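Local coordinates for aminoglycoside N(3)-acetyltransferase (Enterobacter cloacae, PDB 6NP3), which probably confers aminoglycoside resistance by transferring an acetyl group from acetyl-CoA to the 3-amino group of 2-deoxystreptamine antibiotics such as gentamicin, at residues Gly163-Ala175 and Gly219-Leu231. Sequence-based numbering, arbitrary orientation. Where two conformers were deposited one is given.
Sequences GPDAVTALHYAEA and GPDAVERIARDYL. With LLL ((2R,3R,4R,5R)-2-((1S,2S,3R,4S,6R)-4,6-diamino-3-((2R,3R,6S)-3-amino-6-(aminomethyl)-tetrahydro-2H-pyran-2-yloxy)-2-hydr oxycyclohexyloxy)-5-methyl-4-(methylamino)-tetrahydro-2H-pyran-3,5-diol), chain B.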
loop_
_atom_site.group_PDB
_atom_site.type_symbol
_atom_site.label_atom_id
_atom_site.label_comp_id
_atom_site.label_asym_id
_atom_site.label_seq_id
_atom_site.Cartn_x
_atom_site.Cartn_y
_atom_site.Cartn_z
ATOM N N GLY A 163 -3.232 3.432 -11.821
ATOM C CA GLY A 163 -2.620 2.645 -12.868
ATOM C C GLY A 163 -2.117 1.314 -12.359
ATOM O O GLY A 163 -2.091 1.034 -11.149
ATOM N N PRO A 164 -1.659 0.475 -13.293
ATOM C CA PRO A 164 -1.184 -0.869 -12.911
ATOM C C PRO A 164 0.060 -0.854 -12.045
ATOM O O PRO A 164 0.331 -1.846 -11.352
ATOM C CB PRO A 164 -0.941 -1.561 -14.261
ATOM C CG PRO A 164 -0.719 -0.408 -15.237
ATOM C CD PRO A 164 -1.645 0.688 -14.750
ATOM N N ASP A 165 0.794 0.257 -12.020
ATOM C CA ASP A 165 1.956 0.381 -11.155
ATOM C C ASP A 165 1.581 0.480 -9.685
ATOM O O ASP A 165 2.468 0.401 -8.829
ATOM C CB ASP A 165 2.720 1.669 -11.487
ATOM C CG ASP A 165 1.970 2.920 -11.020
ATOM O OD1 ASP A 165 0.991 3.286 -11.685
ATOM O OD2 ASP A 165 2.322 3.510 -9.975
ATOM N N ALA A 166 0.300 0.673 -9.371
ATOM C CA ALA A 166 -0.103 1.091 -8.037
ATOM C C ALA A 166 -0.279 -0.054 -7.052
ATOM O O ALA A 166 -0.459 0.211 -5.871
ATOM C CB ALA A 166 -1.423 1.854 -8.127
ATOM N N VAL A 167 -0.126 -1.300 -7.484
ATOM C CA VAL A 167 -0.582 -2.466 -6.717
ATOM C C VAL A 167 0.489 -2.921 -5.721
ATOM O O VAL A 167 1.286 -3.835 -5.979
ATOM C CB VAL A 167 -0.976 -3.591 -7.676
ATOM C CG1 VAL A 167 -1.542 -4.745 -6.893
ATOM C CG2 VAL A 167 -1.931 -3.116 -8.760
ATOM N N THR A 168 0.495 -2.275 -4.559
ATOM C CA THR A 168 1.520 -2.530 -3.552
ATOM C C THR A 168 1.591 -3.995 -3.177
ATOM O O THR A 168 2.674 -4.501 -2.869
ATOM C CB THR A 168 1.203 -1.712 -2.298
ATOM O OG1 THR A 168 0.878 -0.363 -2.672
ATOM C CG2 THR A 168 2.320 -1.740 -1.321
ATOM N N ALA A 169 0.458 -4.681 -3.151
ATOM C CA ALA A 169 0.498 -6.061 -2.718
ATOM C C ALA A 169 1.413 -6.920 -3.576
ATOM O O ALA A 169 1.908 -7.945 -3.085
ATOM C CB ALA A 169 -0.884 -6.674 -2.674
ATOM N N LEU A 170 1.630 -6.556 -4.843
ATOM C CA LEU A 170 2.532 -7.335 -5.683
ATOM C C LEU A 170 3.983 -7.283 -5.223
ATOM O O LEU A 170 4.768 -8.139 -5.644
ATOM C CB LEU A 170 2.391 -6.939 -7.150
ATOM C CG LEU A 170 1.223 -7.612 -7.869
ATOM C CD1 LEU A 170 0.964 -6.963 -9.201
ATOM C CD2 LEU A 170 1.518 -9.095 -8.028
ATOM N N HIS A 171 4.367 -6.324 -4.382
ATOM C CA HIS A 171 5.679 -6.435 -3.748
ATOM C C HIS A 171 5.817 -7.696 -2.904
ATOM O O HIS A 171 6.957 -8.135 -2.681
ATOM C CB HIS A 171 6.038 -5.163 -2.979
ATOM C CG HIS A 171 6.146 -3.950 -3.848
ATOM N ND1 HIS A 171 7.041 -3.864 -4.890
ATOM C CD2 HIS A 171 5.491 -2.765 -3.823
ATOM C CE1 HIS A 171 6.928 -2.682 -5.469
ATOM N NE2 HIS A 171 5.994 -1.995 -4.840
ATOM N N TYR A 172 4.722 -8.288 -2.424
ATOM C CA TYR A 172 4.842 -9.577 -1.743
ATOM C C TYR A 172 5.328 -10.646 -2.713
ATOM O O TYR A 172 6.171 -11.481 -2.365
ATOM C CB TYR A 172 3.491 -9.953 -1.121
ATOM C CG TYR A 172 3.529 -11.265 -0.380
ATOM C CD1 TYR A 172 3.474 -12.463 -1.055
ATOM C CD2 TYR A 172 3.662 -11.314 0.988
ATOM C CE1 TYR A 172 3.565 -13.679 -0.396
ATOM C CE2 TYR A 172 3.719 -12.524 1.650
ATOM C CZ TYR A 172 3.676 -13.706 0.953
ATOM O OH TYR A 172 3.772 -14.908 1.637
ATOM N N ALA A 173 4.779 -10.653 -3.925
ATOM C CA ALA A 173 5.225 -11.628 -4.909
ATOM C C ALA A 173 6.716 -11.494 -5.172
ATOM O O ALA A 173 7.427 -12.490 -5.341
ATOM C CB ALA A 173 4.458 -11.458 -6.207
ATOM N N GLU A 174 7.198 -10.264 -5.260
ATOM C CA GLU A 174 8.614 -10.035 -5.492
ATOM C C GLU A 174 9.444 -10.582 -4.344
ATOM O O GLU A 174 10.509 -11.169 -4.561
ATOM C CB GLU A 174 8.856 -8.534 -5.684
ATOM C CG GLU A 174 8.233 -7.929 -6.916
ATOM C CD GLU A 174 8.541 -6.496 -7.126
ATOM O OE1 GLU A 174 8.520 -6.090 -8.294
ATOM O OE2 GLU A 174 8.742 -5.754 -6.155
ATOM N N ALA A 175 8.977 -10.379 -3.109
ATOM C CA ALA A 175 9.707 -10.821 -1.933
ATOM C C ALA A 175 9.856 -12.326 -1.910
ATOM O O ALA A 175 10.939 -12.823 -1.591
ATOM C CB ALA A 175 8.980 -10.362 -0.686
ATOM N N GLY A 219 10.108 3.296 -14.493
ATOM C CA GLY A 219 9.532 2.018 -14.846
ATOM C C GLY A 219 9.654 1.650 -16.314
ATOM O O GLY A 219 10.459 2.222 -17.053
ATOM N N PRO A 220 8.851 0.672 -16.769
ATOM C CA PRO A 220 7.905 -0.055 -15.905
ATOM C C PRO A 220 8.621 -1.043 -15.000
ATOM O O PRO A 220 9.534 -1.744 -15.444
ATOM C CB PRO A 220 7.028 -0.816 -16.900
ATOM C CG PRO A 220 7.929 -1.047 -18.081
ATOM C CD PRO A 220 8.821 0.183 -18.157
ATOM N N ASP A 221 8.223 -1.083 -13.736
ATOM C CA ASP A 221 8.723 -2.080 -12.806
ATOM C C ASP A 221 7.957 -3.392 -12.982
ATOM O O ASP A 221 7.088 -3.532 -13.850
ATOM C CB ASP A 221 8.690 -1.532 -11.378
ATOM C CG ASP A 221 7.295 -1.498 -10.775
ATOM O OD1 ASP A 221 6.296 -1.238 -11.494
ATOM O OD2 ASP A 221 7.239 -1.702 -9.538
ATOM N N ALA A 222 8.324 -4.391 -12.181
ATOM C CA ALA A 222 7.684 -5.688 -12.300
ATOM C C ALA A 222 6.231 -5.621 -11.851
ATOM O O ALA A 222 5.390 -6.320 -12.414
ATOM C CB ALA A 222 8.430 -6.748 -11.501
ATOM N N VAL A 223 5.918 -4.835 -10.815
ATOM C CA VAL A 223 4.520 -4.692 -10.397
ATOM C C VAL A 223 3.659 -4.286 -11.586
ATOM O O VAL A 223 2.602 -4.873 -11.855
ATOM C CB VAL A 223 4.412 -3.662 -9.261
ATOM C CG1 VAL A 223 2.949 -3.316 -8.971
ATOM C CG2 VAL A 223 5.086 -4.182 -8.045
ATOM N N GLU A 224 4.094 -3.250 -12.306
ATOM C CA GLU A 224 3.324 -2.766 -13.445
ATOM C C GLU A 224 3.211 -3.816 -14.531
ATOM O O GLU A 224 2.137 -3.995 -15.121
ATOM C CB GLU A 224 3.947 -1.481 -13.994
ATOM C CG GLU A 224 3.205 -0.942 -15.195
ATOM C CD GLU A 224 3.664 0.426 -15.652
ATOM O OE1 GLU A 224 4.426 1.101 -14.928
ATOM O OE2 GLU A 224 3.236 0.824 -16.754
ATOM N N ARG A 225 4.308 -4.489 -14.847
ATOM C CA ARG A 225 4.258 -5.475 -15.911
ATOM C C ARG A 225 3.362 -6.644 -15.536
ATOM O O ARG A 225 2.608 -7.147 -16.379
ATOM C CB ARG A 225 5.669 -5.941 -16.249
ATOM C CG ARG A 225 6.570 -4.816 -16.787
ATOM C CD ARG A 225 7.543 -5.280 -17.919
ATOM N NE ARG A 225 6.798 -6.041 -18.914
ATOM C CZ ARG A 225 7.104 -7.265 -19.323
ATOM N NH1 ARG A 225 8.192 -7.882 -18.879
ATOM N NH2 ARG A 225 6.325 -7.865 -20.206
ATOM N N ILE A 226 3.446 -7.106 -14.286
ATOM C CA ILE A 226 2.591 -8.199 -13.833
ATOM C C ILE A 226 1.129 -7.781 -13.890
ATOM O O ILE A 226 0.283 -8.517 -14.401
ATOM C CB ILE A 226 2.980 -8.635 -12.413
ATOM C CG1 ILE A 226 4.376 -9.253 -12.384
ATOM C CG2 ILE A 226 1.939 -9.583 -11.859
ATOM C CD1 ILE A 226 4.914 -9.351 -10.997
ATOM N N ALA A 227 0.816 -6.601 -13.354
ATOM C CA ALA A 227 -0.578 -6.187 -13.253
ATOM C C ALA A 227 -1.192 -5.968 -14.630
ATOM O O ALA A 227 -2.348 -6.342 -14.866
ATOM C CB ALA A 227 -0.662 -4.925 -12.405
ATOM N N ARG A 228 -0.441 -5.380 -15.561
ATOM C CA ARG A 228 -0.970 -5.215 -16.913
ATOM C C ARG A 228 -1.298 -6.561 -17.542
ATOM O O ARG A 228 -2.356 -6.729 -18.163
ATOM C CB ARG A 228 0.039 -4.493 -17.811
ATOM C CG ARG A 228 0.096 -3.004 -17.699
ATOM C CD ARG A 228 1.043 -2.377 -18.733
ATOM N NE ARG A 228 1.374 -1.008 -18.343
ATOM C CZ ARG A 228 0.524 0.010 -18.411
ATOM N NH1 ARG A 228 -0.705 -0.180 -18.863
ATOM N NH2 ARG A 228 0.902 1.220 -18.028
ATOM N N ASP A 229 -0.374 -7.522 -17.443
ATOM C CA ASP A 229 -0.628 -8.863 -17.959
ATOM C C ASP A 229 -1.862 -9.458 -17.298
ATOM O O ASP A 229 -2.792 -9.906 -17.980
ATOM C CB ASP A 229 0.597 -9.755 -17.736
ATOM C CG ASP A 229 1.326 -10.093 -19.026
ATOM O OD1 ASP A 229 0.835 -9.759 -20.120
ATOM O OD2 ASP A 229 2.403 -10.711 -18.955
ATOM N N TYR A 230 -1.931 -9.368 -15.967
ATOM C CA TYR A 230 -3.037 -9.978 -15.229
ATOM C C TYR A 230 -4.363 -9.410 -15.693
ATOM O O TYR A 230 -5.318 -10.152 -15.933
ATOM C CB TYR A 230 -2.859 -9.736 -13.734
ATOM C CG TYR A 230 -3.937 -10.293 -12.863
ATOM C CD1 TYR A 230 -3.898 -11.591 -12.468
ATOM C CD2 TYR A 230 -4.995 -9.502 -12.422
ATOM C CE1 TYR A 230 -4.865 -12.100 -11.612
ATOM C CE2 TYR A 230 -5.971 -10.004 -11.603
ATOM C CZ TYR A 230 -5.906 -11.297 -11.205
ATOM O OH TYR A 230 -6.889 -11.754 -10.361
ATOM N N LEU A 231 -4.428 -8.095 -15.827
ATOM C CA LEU A 231 -5.679 -7.460 -16.199
ATOM C C LEU A 231 -6.064 -7.768 -17.635
ATOM O O LEU A 231 -7.252 -7.732 -17.965
ATOM C CB LEU A 231 -5.584 -5.956 -15.971
ATOM C CG LEU A 231 -5.490 -5.572 -14.491
ATOM C CD1 LEU A 231 -5.200 -4.080 -14.337
ATOM C CD2 LEU A 231 -6.769 -5.922 -13.735
HETATM C C11 LLL B . 6.923 4.257 -7.525
HETATM O O11 LLL B . 6.354 3.219 -6.685
HETATM C C21 LLL B . 5.772 4.875 -8.316
HETATM N N21 LLL B . 4.720 5.209 -7.362
HETATM C C31 LLL B . 5.185 3.873 -9.239
HETATM C C41 LLL B . 6.268 3.420 -10.205
HETATM C C51 LLL B . 7.429 2.865 -9.388
HETATM O O51 LLL B . 7.891 3.817 -8.471
HETATM C C61 LLL B . 8.586 2.502 -10.294
HETATM N N61 LLL B . 9.673 1.988 -9.462
HETATM C C12 LLL B . 7.391 2.102 -2.754
HETATM N N12 LLL B . 8.003 1.536 -1.559
HETATM C C22 LLL B . 6.943 1.009 -3.723
HETATM C C32 LLL B . 6.254 1.686 -4.891
HETATM N N32 LLL B . 5.787 0.666 -5.833
HETATM C C42 LLL B . 7.165 2.647 -5.655
HETATM C C52 LLL B . 7.747 3.672 -4.680
HETATM O O52 LLL B . 8.725 4.424 -5.359
HETATM C C62 LLL B . 8.386 3.026 -3.467
HETATM O O62 LLL B . 8.748 4.051 -2.560
HETATM C C13 LLL B . 10.094 4.065 -2.081
HETATM C C23 LLL B . 10.045 4.657 -0.675
HETATM O O23 LLL B . 9.133 3.896 0.090
HETATM C C33 LLL B . 9.521 6.104 -0.714
HETATM N N33 LLL B . 9.587 6.700 0.639
HETATM C C43 LLL B . 10.383 6.912 -1.706
HETATM O O43 LLL B . 11.661 7.049 -1.117
HETATM C C53 LLL B . 10.477 6.185 -3.052
HETATM O O53 LLL B . 10.950 4.864 -2.920
HETATM C C83 LLL B . 9.757 8.290 -1.954
HETATM C C93 LLL B . 8.275 7.256 1.036
HETATM O O HOH W 1 5.111 0.192 -8.400
HETATM O O HOH W 2 10.114 -4.545 -9.755
HETATM O O HOH W 3 8.650 -3.675 -9.044
#
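V223 packs against V167, L170 and H171, joining helix 222-231 to the substrate-binding turn and helix 170-175 of the antibiotic N-acetyltransferase fold. The helix axes cross at 112°.

The apolar contacts centre on V223. Its two methyls fork: CG1, anti to the backbone N (chi1 170°), meets V167 and L170 CB. CG2 lies over one face of the H171 ring, a CH-pi contact 3.9 Å from the centroid and offset toward the rim. Further along the helix, L170 CD1 reaches I226 CG2 at 3.9 Å and also touches A227 CB. Helix 251-265 backs this layer through W261, which I226 touches.

A second patch lies nearer the surface. P164 CG sits over the centre of the R228 guanidinium, 3.4 Å from CZ. E224 OE2 meets that group at its edge and in its plane, in a salt bridge with NH2 of 2.7 Å.

H171 and D165 belong to the gentamicin pocket. H171 ND1 donates to E174 OE2, beside the pocket, at 2.8 Å, in the ring plane but from above the carboxylate plane. NE2 accepts from the antibiotic's N32, the 3-amino nitrogen that is acetylated. The ring is thus gripped at two edge atoms, which fixes its rotation. Y141 also meets this ring and hydrogen-bonds the antibiotic. Water 1 accepts from N32 and lies 2.7 Å from D165 O. In one of its two conformers, D221 is the N-cap of helix 222-231, its OD1 accepting from E224 N. Close by, E174 OE1 touches A222 CB at 3.3 Å.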